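Alpha-L-rhamnosidase (Aspergillus terreus, PDB 6GSZ) probably hydrolyses terminal non-reducing alpha-L-rhamnose residues from alpha-L-rhamnosides, and can bind calcium. Local coordinates at residues P369-K374 / R464-G469; A586-P591 / S750-Q755; P725-Q730 / E740-M745. One frame throughout, in Å; residues are numbered along the deposited sequence.

Interaction 1: P369-K374 / R464-G469. With BGC (beta-D-glucopyranose), chain B.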
loop_
_atom_site.group_PDB
_atom_site.type_symbol
_atom_site.label_atom_id
_atom_site.label_comp_id
_atom_site.label_asym_id
_atom_site.label_seq_id
_atom_site.Cartn_x
_atom_site.Cartn_y
_atom_site.Cartn_z
ATOM N N PRO A 369 22.966 2.472 -8.750
ATOM C CA PRO A 369 22.237 2.346 -7.482
ATOM C C PRO A 369 21.209 1.206 -7.383
ATOM O O PRO A 369 20.643 0.965 -6.341
ATOM C CB PRO A 369 21.549 3.696 -7.336
ATOM C CG PRO A 369 21.472 4.292 -8.703
ATOM C CD PRO A 369 22.599 3.683 -9.509
ATOM N N LEU A 370 21.037 0.460 -8.468
ATOM C CA LEU A 370 20.185 -0.736 -8.488
ATOM C C LEU A 370 20.885 -1.899 -7.794
ATOM O O LEU A 370 20.235 -2.892 -7.471
ATOM C CB LEU A 370 19.813 -1.108 -9.924
ATOM C CG LEU A 370 19.005 -0.061 -10.689
ATOM C CD1 LEU A 370 18.732 -0.549 -12.104
ATOM C CD2 LEU A 370 17.713 0.304 -9.974
ATOM N N ARG A 371 22.208 -1.784 -7.608
ATOM C CA ARG A 371 22.978 -2.850 -6.941
ATOM C C ARG A 371 22.803 -4.154 -7.735
ATOM O O ARG A 371 22.984 -4.118 -8.933
ATOM C CB ARG A 371 22.614 -2.964 -5.457
ATOM C CG ARG A 371 22.820 -1.681 -4.651
ATOM C CD ARG A 371 22.685 -1.881 -3.157
ATOM N NE ARG A 371 21.402 -2.445 -2.787
ATOM C CZ ARG A 371 20.700 -2.119 -1.715
ATOM N NH1 ARG A 371 21.150 -1.179 -0.874
ATOM N NH2 ARG A 371 19.555 -2.739 -1.499
ATOM N N GLN A 372 22.471 -5.265 -7.059
ATOM C CA GLN A 372 22.366 -6.590 -7.745
ATOM C C GLN A 372 20.915 -6.803 -8.221
ATOM O O GLN A 372 20.296 -7.824 -7.868
ATOM C CB GLN A 372 22.844 -7.712 -6.821
ATOM C CG GLN A 372 24.338 -7.641 -6.549
ATOM C CD GLN A 372 24.875 -8.892 -5.901
ATOM O OE1 GLN A 372 25.412 -8.842 -4.803
ATOM N NE2 GLN A 372 24.711 -10.015 -6.582
ATOM N N ALA A 373 20.389 -5.847 -8.991
ATOM C CA ALA A 373 19.112 -5.939 -9.701
ATOM C C ALA A 373 19.339 -5.414 -11.120
ATOM O O ALA A 373 19.518 -4.197 -11.292
ATOM C CB ALA A 373 18.063 -5.119 -8.983
ATOM N N LYS A 374 19.343 -6.305 -12.116
ATOM C CA LYS A 374 19.654 -5.840 -13.474
ATOM C C LYS A 374 18.545 -4.971 -14.072
ATOM O O LYS A 374 18.831 -4.161 -14.941
ATOM C CB LYS A 374 19.969 -7.003 -14.403
ATOM C CG LYS A 374 21.217 -7.776 -14.012
ATOM C CD LYS A 374 21.540 -8.899 -14.971
ATOM C CE LYS A 374 22.627 -9.798 -14.421
ATOM N NZ LYS A 374 22.782 -11.007 -15.263
ATOM N N ARG A 464 15.554 -1.392 -6.778
ATOM C CA ARG A 464 16.786 -2.098 -6.522
ATOM C C ARG A 464 16.487 -3.508 -5.994
ATOM O O ARG A 464 15.366 -3.995 -6.038
ATOM C CB ARG A 464 17.707 -1.287 -5.599
ATOM C CG ARG A 464 17.232 -1.154 -4.156
ATOM C CD ARG A 464 18.111 -0.187 -3.393
ATOM N NE ARG A 464 17.696 -0.031 -2.015
ATOM C CZ ARG A 464 17.758 1.102 -1.316
ATOM N NH1 ARG A 464 18.394 2.139 -1.833
ATOM N NH2 ARG A 464 17.169 1.159 -0.119
ATOM N N ASP A 465 17.557 -4.169 -5.547
ATOM C CA ASP A 465 17.517 -5.529 -5.012
ATOM C C ASP A 465 17.048 -5.531 -3.564
ATOM O O ASP A 465 17.729 -5.966 -2.700
ATOM C CB ASP A 465 18.877 -6.204 -5.169
ATOM C CG ASP A 465 20.040 -5.466 -4.532
ATOM O OD1 ASP A 465 19.838 -4.301 -4.094
ATOM O OD2 ASP A 465 21.116 -6.032 -4.464
ATOM N N GLU A 466 15.863 -4.985 -3.357
ATOM C CA GLU A 466 15.281 -4.879 -2.002
ATOM C C GLU A 466 13.774 -5.073 -2.156
ATOM O O GLU A 466 13.333 -6.168 -2.316
ATOM C CB GLU A 466 15.771 -3.582 -1.337
ATOM C CG GLU A 466 15.539 -3.526 0.163
ATOM C CD GLU A 466 16.470 -2.599 0.911
ATOM O OE1 GLU A 466 17.239 -1.884 0.259
ATOM O OE2 GLU A 466 16.432 -2.604 2.143
ATOM N N ARG A 467 12.980 -3.997 -2.034
ATOM C CA ARG A 467 11.513 -4.073 -2.242
ATOM C C ARG A 467 10.923 -4.964 -1.153
ATOM O O ARG A 467 10.116 -5.836 -1.424
ATOM C CB ARG A 467 11.136 -4.490 -3.674
ATOM C CG ARG A 467 12.075 -4.037 -4.786
ATOM C CD ARG A 467 11.606 -4.493 -6.134
ATOM N NE ARG A 467 12.643 -4.338 -7.118
ATOM C CZ ARG A 467 12.466 -4.615 -8.402
ATOM N NH1 ARG A 467 11.285 -4.993 -8.836
ATOM N NH2 ARG A 467 13.469 -4.513 -9.269
ATOM N N LEU A 468 11.304 -4.685 0.108
ATOM C CA LEU A 468 10.881 -5.497 1.235
ATOM C C LEU A 468 9.887 -4.699 2.087
ATOM O O LEU A 468 9.840 -3.431 2.025
ATOM C CB LEU A 468 12.099 -5.853 2.099
ATOM C CG LEU A 468 13.259 -6.499 1.342
ATOM C CD1 LEU A 468 14.444 -6.715 2.260
ATOM C CD2 LEU A 468 12.842 -7.819 0.662
ATOM N N GLY A 469 9.133 -5.443 2.890
ATOM C CA GLY A 469 8.106 -4.795 3.731
ATOM C C GLY A 469 8.667 -4.160 4.994
ATOM O O GLY A 469 8.426 -4.646 6.101
HETATM C C2 BGC B . 14.457 1.126 4.504
HETATM C C3 BGC B . 14.855 1.398 5.927
HETATM C C4 BGC B . 15.925 0.515 6.529
HETATM C C5 BGC B . 16.996 0.515 5.549
HETATM C C6 BGC B . 18.094 -0.326 6.170
HETATM C C1 BGC B . 15.700 0.983 3.642
HETATM O O1 BGC B . 15.298 0.862 2.292
HETATM O O2 BGC B . 13.934 2.290 3.910
HETATM O O3 BGC B . 13.805 1.106 6.684
HETATM O O4 BGC B . 16.412 0.865 7.845
HETATM O O5 BGC B . 16.628 0.057 4.208
HETATM O O6 BGC B . 19.130 -0.493 5.197
HETATM O O HOH W 1 20.914 1.576 -3.656
HETATM O O HOH W 2 19.553 -1.129 1.557
#

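Interaction 2: A586-P591 / S750-Q755. With MAN (alpha-D-mannopyranose), chain F.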
loop_
_atom_site.group_PDB
_atom_site.type_symbol
_atom_site.label_atom_id
_atom_site.label_comp_id
_atom_site.label_asym_id
_atom_site.label_seq_id
_atom_site.Cartn_x
_atom_site.Cartn_y
_atom_site.Cartn_z
ATOM N N ALA A 586 24.058 12.561 8.762
ATOM C CA ALA A 586 24.737 11.263 8.844
ATOM C C ALA A 586 25.633 11.084 7.614
ATOM O O ALA A 586 25.274 11.505 6.503
ATOM C CB ALA A 586 23.743 10.141 8.955
ATOM N N PRO A 587 26.811 10.440 7.764
ATOM C CA PRO A 587 27.662 10.141 6.613
ATOM C C PRO A 587 26.916 9.243 5.616
ATOM O O PRO A 587 26.126 8.396 6.054
ATOM C CB PRO A 587 28.862 9.389 7.211
ATOM C CG PRO A 587 28.846 9.709 8.673
ATOM C CD PRO A 587 27.377 9.895 9.013
ATOM N N ALA A 588 27.171 9.416 4.306
ATOM C CA ALA A 588 26.461 8.590 3.271
ATOM C C ALA A 588 26.627 7.076 3.513
ATOM O O ALA A 588 25.653 6.312 3.303
ATOM C CB ALA A 588 26.920 8.976 1.892
ATOM N N ASP A 589 27.798 6.638 4.015
ATOM C CA ASP A 589 28.061 5.221 4.226
ATOM C C ASP A 589 27.483 4.671 5.534
ATOM O O ASP A 589 27.431 3.441 5.699
ATOM C CB ASP A 589 29.554 4.917 4.294
ATOM C CG ASP A 589 30.257 5.159 3.003
ATOM O OD1 ASP A 589 29.547 5.135 1.937
ATOM O OD2 ASP A 589 31.499 5.384 3.083
ATOM N N ASP A 590 26.996 5.543 6.438
ATOM C CA ASP A 590 26.560 5.105 7.784
ATOM C C ASP A 590 25.297 5.875 8.134
ATOM O O ASP A 590 25.306 6.788 8.977
ATOM C CB ASP A 590 27.683 5.362 8.796
ATOM C CG ASP A 590 27.566 4.653 10.146
ATOM O OD1 ASP A 590 26.608 3.832 10.344
ATOM O OD2 ASP A 590 28.426 4.956 11.013
ATOM N N PRO A 591 24.165 5.548 7.477
ATOM C CA PRO A 591 22.930 6.296 7.673
ATOM C C PRO A 591 22.387 6.301 9.101
ATOM O O PRO A 591 21.562 7.178 9.387
ATOM C CB PRO A 591 21.929 5.656 6.709
ATOM C CG PRO A 591 22.806 4.969 5.683
ATOM C CD PRO A 591 24.028 4.507 6.441
ATOM N N SER A 750 24.974 14.676 -9.756
ATOM C CA SER A 750 25.598 13.403 -9.366
ATOM C C SER A 750 24.737 12.678 -8.331
ATOM O O SER A 750 24.103 13.326 -7.494
ATOM C CB SER A 750 26.971 13.626 -8.801
ATOM O OG SER A 750 27.848 14.021 -9.835
ATOM N N ILE A 751 24.735 11.337 -8.401
ATOM C CA ILE A 751 24.023 10.520 -7.440
ATOM C C ILE A 751 24.838 10.470 -6.146
ATOM O O ILE A 751 26.050 10.469 -6.163
ATOM C CB ILE A 751 23.701 9.119 -8.020
ATOM C CG1 ILE A 751 22.841 9.231 -9.278
ATOM C CG2 ILE A 751 23.048 8.204 -6.983
ATOM C CD1 ILE A 751 22.603 7.878 -9.976
ATOM N N ASN A 752 24.130 10.470 -5.005
ATOM C CA ASN A 752 24.752 10.306 -3.716
ATOM C C ASN A 752 25.720 9.122 -3.772
ATOM O O ASN A 752 25.367 8.073 -4.308
ATOM C CB ASN A 752 23.694 10.073 -2.651
ATOM C CG ASN A 752 24.245 10.149 -1.250
ATOM O OD1 ASN A 752 25.007 9.289 -0.810
ATOM N ND2 ASN A 752 23.827 11.186 -0.530
ATOM N N PRO A 753 26.949 9.230 -3.207
ATOM C CA PRO A 753 27.903 8.128 -3.290
ATOM C C PRO A 753 27.529 6.907 -2.449
ATOM O O PRO A 753 28.081 5.835 -2.631
ATOM C CB PRO A 753 29.211 8.766 -2.794
ATOM C CG PRO A 753 28.741 9.849 -1.822
ATOM C CD PRO A 753 27.498 10.419 -2.508
ATOM N N GLY A 754 26.556 7.063 -1.559
ATOM C CA GLY A 754 26.148 5.950 -0.754
ATOM C C GLY A 754 25.643 4.801 -1.612
ATOM O O GLY A 754 24.895 5.001 -2.545
ATOM N N GLN A 755 26.013 3.583 -1.206
ATOM C CA GLN A 755 25.645 2.393 -1.932
ATOM C C GLN A 755 24.122 2.207 -1.862
ATOM O O GLN A 755 23.495 1.629 -2.775
ATOM C CB GLN A 755 26.345 1.151 -1.353
HETATM C C1 MAN F . 28.193 16.898 5.546
HETATM C C2 MAN F . 27.936 15.977 6.743
HETATM C C3 MAN F . 27.623 14.568 6.222
HETATM C C4 MAN F . 26.415 14.605 5.259
HETATM C C5 MAN F . 26.692 15.630 4.164
HETATM C C6 MAN F . 25.490 15.830 3.276
HETATM O O2 MAN F . 26.872 16.524 7.506
HETATM O O3 MAN F . 27.485 13.633 7.321
HETATM O O4 MAN F . 26.190 13.297 4.585
HETATM O O5 MAN F . 27.080 16.933 4.637
HETATM O O6 MAN F . 25.866 16.846 2.375
HETATM O O HOH W 3 27.837 3.538 1.082
HETATM O O HOH W 4 30.262 5.867 -0.306
#

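Interaction 3: P725-Q730 / E740-M745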
loop_
_atom_site.group_PDB
_atom_site.type_symbol
_atom_site.label_atom_id
_atom_site.label_comp_id
_atom_site.label_asym_id
_atom_site.label_seq_id
_atom_site.Cartn_x
_atom_site.Cartn_y
_atom_site.Cartn_z
ATOM N N PRO A 725 19.213 20.299 2.447
ATOM C CA PRO A 725 18.111 19.326 2.396
ATOM C C PRO A 725 16.729 19.954 2.635
ATOM O O PRO A 725 16.562 20.780 3.565
ATOM C CB PRO A 725 18.494 18.403 3.568
ATOM C CG PRO A 725 19.072 19.304 4.600
ATOM C CD PRO A 725 19.831 20.336 3.786
ATOM N N SER A 726 15.738 19.535 1.854
ATOM C CA SER A 726 14.367 20.005 1.944
ATOM C C SER A 726 13.504 19.143 1.020
ATOM O O SER A 726 14.024 18.363 0.212
ATOM C CB SER A 726 14.236 21.468 1.540
ATOM O OG SER A 726 14.549 21.612 0.166
ATOM N N TRP A 727 12.194 19.261 1.120
ATOM C CA TRP A 727 11.298 18.554 0.192
ATOM C C TRP A 727 11.343 19.124 -1.232
ATOM O O TRP A 727 11.453 18.382 -2.206
ATOM C CB TRP A 727 9.874 18.565 0.711
ATOM C CG TRP A 727 9.691 17.792 1.970
ATOM C CD1 TRP A 727 9.420 16.464 2.072
ATOM C CD2 TRP A 727 9.695 18.297 3.316
ATOM N NE1 TRP A 727 9.329 16.090 3.383
ATOM C CE2 TRP A 727 9.463 17.203 4.171
ATOM C CE3 TRP A 727 9.904 19.557 3.877
ATOM C CZ2 TRP A 727 9.432 17.329 5.559
ATOM C CZ3 TRP A 727 9.882 19.683 5.248
ATOM C CH2 TRP A 727 9.641 18.585 6.073
ATOM N N LEU A 728 11.269 20.451 -1.367
ATOM C CA LEU A 728 11.140 21.041 -2.699
ATOM C C LEU A 728 12.464 21.027 -3.446
ATOM O O LEU A 728 12.445 21.180 -4.666
ATOM C CB LEU A 728 10.582 22.469 -2.609
ATOM C CG LEU A 728 9.182 22.574 -2.050
ATOM C CD1 LEU A 728 8.652 24.000 -2.189
ATOM C CD2 LEU A 728 8.228 21.571 -2.659
ATOM N N TYR A 729 13.583 20.814 -2.750
ATOM C CA TYR A 729 14.833 20.571 -3.484
ATOM C C TYR A 729 14.622 19.410 -4.453
ATOM O O TYR A 729 15.055 19.453 -5.591
ATOM C CB TYR A 729 15.973 20.267 -2.523
ATOM C CG TYR A 729 17.194 19.679 -3.170
ATOM C CD1 TYR A 729 18.028 20.476 -3.915
ATOM C CD2 TYR A 729 17.513 18.341 -3.035
ATOM C CE1 TYR A 729 19.157 19.951 -4.519
ATOM C CE2 TYR A 729 18.633 17.788 -3.624
ATOM C CZ TYR A 729 19.465 18.604 -4.376
ATOM O OH TYR A 729 20.577 18.075 -4.967
ATOM N N GLN A 730 13.986 18.345 -3.957
ATOM C CA GLN A 730 13.824 17.159 -4.806
ATOM C C GLN A 730 12.925 17.496 -6.008
ATOM O O GLN A 730 13.184 17.038 -7.115
ATOM C CB GLN A 730 13.277 15.971 -3.994
ATOM C CG GLN A 730 14.071 15.698 -2.735
ATOM C CD GLN A 730 13.710 14.430 -1.998
ATOM O OE1 GLN A 730 12.606 13.905 -2.151
ATOM N NE2 GLN A 730 14.635 13.930 -1.176
ATOM N N GLU A 740 14.691 8.471 -1.095
ATOM C CA GLU A 740 15.122 7.851 0.153
ATOM C C GLU A 740 15.903 8.829 1.027
ATOM O O GLU A 740 15.642 8.924 2.230
ATOM C CB GLU A 740 15.967 6.639 -0.203
ATOM C CG GLU A 740 16.553 5.858 0.955
ATOM C CD GLU A 740 17.321 4.609 0.549
ATOM O OE1 GLU A 740 17.947 4.627 -0.540
ATOM O OE2 GLU A 740 17.290 3.641 1.365
ATOM N N ARG A 741 16.929 9.439 0.435
ATOM C CA ARG A 741 17.754 10.402 1.093
ATOM C C ARG A 741 17.293 11.814 0.706
ATOM O O ARG A 741 16.872 12.061 -0.420
ATOM C CB ARG A 741 19.186 10.298 0.586
ATOM C CG ARG A 741 19.820 8.936 0.803
ATOM C CD ARG A 741 21.155 8.838 0.102
ATOM N NE ARG A 741 21.915 7.642 0.480
ATOM C CZ ARG A 741 22.614 7.499 1.613
ATOM N NH1 ARG A 741 22.773 8.524 2.469
ATOM N NH2 ARG A 741 23.159 6.322 1.885
ATOM N N TRP A 742 17.446 12.757 1.633
ATOM C CA TRP A 742 17.192 14.162 1.272
ATOM C C TRP A 742 17.997 14.500 0.003
ATOM O O TRP A 742 17.500 15.167 -0.948
ATOM C CB TRP A 742 17.516 15.106 2.445
ATOM C CG TRP A 742 16.637 14.858 3.636
ATOM C CD1 TRP A 742 16.971 14.312 4.827
ATOM C CD2 TRP A 742 15.254 15.195 3.722
ATOM N NE1 TRP A 742 15.877 14.249 5.657
ATOM C CE2 TRP A 742 14.804 14.754 4.981
ATOM C CE3 TRP A 742 14.335 15.755 2.820
ATOM C CZ2 TRP A 742 13.504 14.969 5.411
ATOM C CZ3 TRP A 742 13.045 15.956 3.249
ATOM C CH2 TRP A 742 12.636 15.530 4.515
ATOM N N ASP A 743 19.219 13.967 -0.048
ATOM C CA ASP A 743 20.177 14.261 -1.129
ATOM C C ASP A 743 20.454 13.002 -1.974
ATOM O O ASP A 743 21.610 12.737 -2.297
ATOM C CB ASP A 743 21.495 14.835 -0.549
ATOM C CG ASP A 743 22.161 13.965 0.514
ATOM O OD1 ASP A 743 21.553 12.931 0.932
ATOM O OD2 ASP A 743 23.213 14.364 1.019
ATOM N N SER A 744 19.430 12.238 -2.386
ATOM C CA SER A 744 19.707 11.069 -3.231
ATOM C C SER A 744 20.447 11.534 -4.483
ATOM O O SER A 744 21.287 10.801 -5.007
ATOM C CB SER A 744 18.459 10.308 -3.593
ATOM O OG SER A 744 18.037 9.439 -2.541
ATOM N N MET A 745 20.082 12.714 -5.004
ATOM C CA MET A 745 20.896 13.399 -6.043
ATOM C C MET A 745 21.489 14.677 -5.435
ATOM O O MET A 745 20.780 15.396 -4.708
ATOM C CB MET A 745 20.046 13.783 -7.259
ATOM C CG MET A 745 20.811 14.404 -8.427
ATOM S SD MET A 745 19.769 14.511 -9.922
ATOM C CE MET A 745 19.736 12.772 -10.398
HETATM O O HOH W 5 16.514 17.461 -0.026
#

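Interaction 1: P369-K374 / R464-G469
Arg371 lays its guanidinium over CD and NE of Arg464. CD of Arg464 sits 3.5 Å above the Arg371 plane, offset toward its rim, and the two guanidinium planes are 32° apart. Arg371 NH2 and Arg464 NE come within 3.3 Å, but both are donors and do not bond. Acids at the edge of the Arg371 guanidinium probably offset the like charges. Arg371 NE gives a 2.8 Å bond to the syn lone pair of Asp465 OD1. Arg371 NH2 joins it on the same oxygen, a side-on grip by two nitrogens. Arg371 NH2 also bonds to Glu466 OE1 at 3.0 Å. Arg464 NE meets that OE1 from the opposite face of the carboxylate. Asp465 OD2 takes a weak bond of 3.0 Å from Gln372 N. Ala373 CB packs against Asp465 N at 3.6 Å. Beyond the two segments, Arg464 NH1 forms a salt bridge with Glu740 and Glu466 OE2 accepts from Trp470 NE1. Arg464 NH2 lies 3.1 Å from O1 of the bound glucose. This salt-bridge network ties a loop of the concanavalin-like domain to the sugar pocket of the six-hairpin, (alpha/alpha)6-barrel glycosidase domain.

Interaction 2: A586-P591 / S750-Q755
Asn752 OD1 accepts from Gly754 N at 2.8 Å and also carries the closest touch across this contact, 3.3 Å to Ala588 CB. The bond from Gly754 N is fairly straight, with an N-H...O angle of 161°. The donor lies in the plane of the side-chain carbonyl, on a lone pair. CG of Asn752 stands anti to the backbone N (chi1 -169°), beside its own carbonyl carbon, which starts the side chain toward the following residues. The outcome is an Asx turn. The other end of the amide is held as well, since Asn752 ND2 donates to Asp743 O. The Ala588 methyl points toward this turn and lies near both the acceptor, Asn752 OD1, and the donor, Gly754 N. Its CB also meets Pro753 CG at 4.2 Å, a light apolar contact. Ala588 is the second residue of a type I beta turn from Pro587 to Asp590, closed by Asp590 N to Pro587 O. The contact therefore sets one turn against another, both from loops that join helices of the (alpha/alpha)6-barrel glycosidase domain. The direct touch is small, and waters add to it. One water links Asp589 OD1 to Gln755 N, which it accepts from at 2.9 Å. A second water runs from the same OD1 to Pro753 O, where the bond is weak. Both waters lie unusually near OD1, so the exact lengths there are doubtful. A glycan of the protein itself runs beside the turns. A mannose O4 donates to Ala586 O at 2.8 Å, and further sugars touch Asp589, Ser750 and Pro753. Beyond the two segments, Ala588 O accepts from Arg741 NH2, while Arg368 donates to Asn752 O and Gly754 O.

Interaction 3: P725-Q730 / E740-M745
Trp742 CB rests on Pro725 CB at 3.6 Å, where the side chain begins. CG of Trp742 stands anti to its carbonyl carbon (chi1 -63°) and still borders the same proline CB. Further out, CE3 of Trp742 passes Ser726 O at 3.7 Å, which lies near the indole plane. The far rim then meets a second indole. CZ3 of Trp742 is 3.7 Å from Trp727 NE1, and CH2 of Trp742 comes to 3.5 Å from that same nitrogen. The edge of Trp742 thus points at the face of Trp727 in a T-shaped stack, with planes at 84°. Both indole nitrogens find carbonyls elsewhere: Trp727 NE1 donates to Val764 O and Trp742 NE1 to Thr694 O.

The backbone of Trp742 is held too. Gln730 NE2 donates to Trp742 O at 3.1 Å, almost straight at 174° but from above the carbonyl plane. A water joins Trp742 O to Ser726 N. Gln730 OE1 accepts from Trp739 N, so both ends of its amide are used. Tyr729 OH gives a bond of 2.7 Å to Met745 O, again from above the carbonyl plane. Ser726 is the N-cap of the helix that carries these donors, and its OG accepts from Tyr729 N at 3.2 Å. Ser726 OG is also hydrogen-bonded to Glu723 O. The short helix 727-732 is thereby fastened to the loop that follows it. Helix 699-708 touches both indoles through Thr699, while helix 437-453 packs on Trp727 through Leu442 and on Leu728.

Interactions 1 and 3 are buried, while interaction 2 lies partly at the surface beside a glycan. Interaction 1 joins two domains and works mainly by charge. Interactions 2 and 3 stay within the glycosidase domain: interaction 2 is a small, water-assisted meeting of turns, and interaction 3 an aromatic and hydrogen-bonded packing of helix on loop. The segments 740-745 and 750-755 belong to the same long loop. They are joined by a probable bond from Asn752 N to Ser744 O (2.9 Å). Interaction 1 meets interaction 2 by packing, with Pro369 CG 4.0 Å from Ile751 CD1. It meets interaction 3 by charge, where both contribute residues to the glucose pocket.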